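Ribulose-1,5-bisphosphate carboxylase/oxygenase large subunit (Rhodopseudomonas palustris, PDB 3QFW) is a Rubisco-like protein of the RuBisCO large-chain family that probably uses magnesium in enolate chemistry on a sugar-phosphate-like substrate. Local coordinates at residues A135-K139 with I151-L155. Coordinates in Å, arbitrary orientation, origin at the centre of the assembly. Residue numbers count along the deposited sequence, not the author numbering.
Sequences ASALK and IAHQL
The first strand-helix pair of an alpha/beta barrel is built here, from the extended end of strand 133-138 and a turn of helix 145-157 running back along it. The short axes lie 9.3 Å apart at 168°, almost antiparallel, as the return helix of a right-handed beta-alpha-beta unit demands. CA-CA register sets L138 opposite A152 (6.9 Å) and S136 opposite L155 (7.5 Å).

On the strand, S136 and L138 supply the surface that meets the helix, whereas A137 and K139 send their CA-CB bonds away, and K139 forms a salt bridge with E35 of the second subunit. L138, in the mt rotamer, starts sideways, but its CD2 reaches in among three helical side chains. I151 comes first: its CG2 lies 3.9 Å from L138 CD2, a beta-branched flank over the strand's C-terminal end. A152 sits where the backbones come close, and its small methyl suits that place, with CB 3.9 Å from L138 CD2 and N 3.8 Å from the same atom. H153 and Q154 are on the far side of the turn, where polar groups are tolerated. L155, also mt, points back at the strand; its backbone N donates a hydrogen bond to I151 O (2.9 Å), the i to i-4 bond of the helix, and its CD1 packs 3.9 Å from L138 CD2 and 4.0 Å from S136 OG, the compact serine accommodating the leucine.

Strand 133-138 runs between parallel strands 162-165 and 339-341, while helices 177-195 and 353-366 flank helix 145-157: V184 and V188 meet A152, and L353 meets L155.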
ATOM      1  N   ALA B 135       0.370  25.992   6.038  1.00 29.51           N
ATOM      2  CA  ALA B 135      -0.501  24.981   6.627  1.00 29.52           C
ATOM      3  C   ALA B 135      -0.008  24.604   8.010  1.00 30.92           C
ATOM      4  O   ALA B 135       1.175  24.765   8.320  1.00 32.74           O
ATOM      5  CB  ALA B 135      -0.560  23.735   5.733  1.00 30.31           C
ATOM      6  N   SER B 136      -0.914  24.084   8.830  1.00 29.95           N
ATOM      7  CA  SER B 136      -0.537  23.457  10.090  1.00 34.02           C
ATOM      8  C   SER B 136      -1.370  22.208  10.331  1.00 35.24           C
ATOM      9  O   SER B 136      -2.433  22.026   9.730  1.00 37.67           O
ATOM     10  CB  SER B 136      -0.724  24.419  11.260  1.00 35.07           C
ATOM     11  OG  SER B 136      -0.037  23.952  12.405  1.00 38.39           O
ATOM     12  N   ALA B 137      -0.886  21.347  11.217  1.00 35.17           N
ATOM     13  CA  ALA B 137      -1.631  20.146  11.558  1.00 35.19           C
ATOM     14  C   ALA B 137      -2.186  20.250  12.968  1.00 37.31           C
ATOM     15  O   ALA B 137      -1.626  20.946  13.820  1.00 39.58           O
ATOM     16  CB  ALA B 137      -0.755  18.900  11.406  1.00 38.02           C
ATOM     17  N   LEU B 138      -3.309  19.576  13.194  1.00 35.31           N
ATOM     18  CA  LEU B 138      -3.891  19.462  14.521  1.00 34.98           C
ATOM     19  C   LEU B 138      -3.293  18.249  15.233  1.00 34.14           C
ATOM     20  O   LEU B 138      -3.478  17.112  14.804  1.00 39.29           O
ATOM     21  CB  LEU B 138      -5.408  19.306  14.428  1.00 37.81           C
ATOM     22  CG  LEU B 138      -6.186  20.424  13.734  1.00 34.41           C
ATOM     23  CD1 LEU B 138      -7.666  20.097  13.763  1.00 35.24           C
ATOM     24  CD2 LEU B 138      -5.906  21.802  14.369  1.00 37.13           C
ATOM     25  N   LYS B 139      -2.557  18.526  16.301  1.00 38.75           N
ATOM     26  CA  LYS B 139      -1.896  17.521  17.120  1.00 37.69           C
ATOM     27  C   LYS B 139      -1.941  18.040  18.543  1.00 38.17           C
ATOM     28  O   LYS B 139      -1.982  19.260  18.751  1.00 41.72           O
ATOM     29  CB  LYS B 139      -0.437  17.379  16.689  1.00 41.79           C
ATOM     30  CG  LYS B 139      -0.245  17.081  15.214  1.00 41.70           C
ATOM     31  CD  LYS B 139       1.225  16.951  14.859  1.00 41.07           C
ATOM     32  CE  LYS B 139       1.393  16.391  13.451  1.00 48.45           C
ATOM     33  NZ  LYS B 139       2.825  16.253  13.055  1.00 49.13           N
ATOM     34  N   ILE B 151      -7.622  24.668  19.123  1.00 40.42           N
ATOM     35  CA  ILE B 151      -6.346  24.811  18.427  1.00 38.09           C
ATOM     36  C   ILE B 151      -6.549  25.320  17.009  1.00 37.15           C
ATOM     37  O   ILE B 151      -5.888  26.275  16.578  1.00 39.08           O
ATOM     38  CB  ILE B 151      -5.591  23.471  18.351  1.00 39.42           C
ATOM     39  CG1 ILE B 151      -5.188  23.007  19.750  1.00 40.81           C
ATOM     40  CG2 ILE B 151      -4.372  23.607  17.445  1.00 39.05           C
ATOM     41  CD1 ILE B 151      -4.443  24.053  20.545  1.00 41.71           C
ATOM     42  N   ALA B 152      -7.460  24.682  16.280  1.00 36.73           N
ATOM     43  CA  ALA B 152      -7.771  25.102  14.916  1.00 35.89           C
ATOM     44  C   ALA B 152      -8.167  26.570  14.865  1.00 39.36           C
ATOM     45  O   ALA B 152      -7.778  27.306  13.952  1.00 34.25           O
ATOM     46  CB  ALA B 152      -8.878  24.251  14.335  1.00 36.83           C
ATOM     47  N   HIS B 153      -8.952  26.992  15.851  1.00 43.35           N
ATOM     48  CA  HIS B 153      -9.431  28.369  15.914  1.00 36.06           C
ATOM     49  C   HIS B 153      -8.248  29.330  16.033  1.00 39.32           C
ATOM     50  O   HIS B 153      -8.178  30.350  15.338  1.00 37.40           O
ATOM     51  CB  HIS B 153     -10.397  28.535  17.090  1.00 35.47           C
ATOM     52  CG  HIS B 153     -11.102  29.861  17.118  1.00 43.29           C
ATOM     53  ND1 HIS B 153     -12.192  30.144  16.322  1.00 37.75           N
ATOM     54  CD2 HIS B 153     -10.877  30.973  17.857  1.00 40.12           C
ATOM     55  CE1 HIS B 153     -12.609  31.374  16.570  1.00 40.05           C
ATOM     56  NE2 HIS B 153     -11.824  31.899  17.494  1.00 43.21           N
ATOM     57  N   GLN B 154      -7.310  28.994  16.914  1.00 39.00           N
ATOM     58  CA  GLN B 154      -6.133  29.826  17.103  1.00 36.69           C
ATOM     59  C   GLN B 154      -5.283  29.870  15.833  1.00 38.49           C
ATOM     60  O   GLN B 154      -4.807  30.923  15.442  1.00 38.44           O
ATOM     61  CB  GLN B 154      -5.324  29.363  18.312  1.00 37.71           C
ATOM     62  CG  GLN B 154      -6.097  29.482  19.619  1.00 40.87           C
ATOM     63  CD  GLN B 154      -5.515  28.633  20.735  1.00 44.59           C
ATOM     64  OE1 GLN B 154      -4.447  28.931  21.272  1.00 46.42           O
ATOM     65  NE2 GLN B 154      -6.222  27.566  21.092  1.00 46.47           N
ATOM     66  N   LEU B 155      -5.114  28.727  15.172  1.00 36.25           N
ATOM     67  CA  LEU B 155      -4.348  28.696  13.930  1.00 35.82           C
ATOM     68  C   LEU B 155      -5.008  29.554  12.844  1.00 33.52           C
ATOM     69  O   LEU B 155      -4.358  30.387  12.208  1.00 33.45           O
ATOM     70  CB  LEU B 155      -4.168  27.249  13.451  1.00 34.74           C
ATOM     71  CG  LEU B 155      -3.383  26.385  14.441  1.00 34.14           C
ATOM     72  CD1 LEU B 155      -3.527  24.889  14.116  1.00 37.38           C
ATOM     73  CD2 LEU B 155      -1.921  26.809  14.478  1.00 32.93           C
TER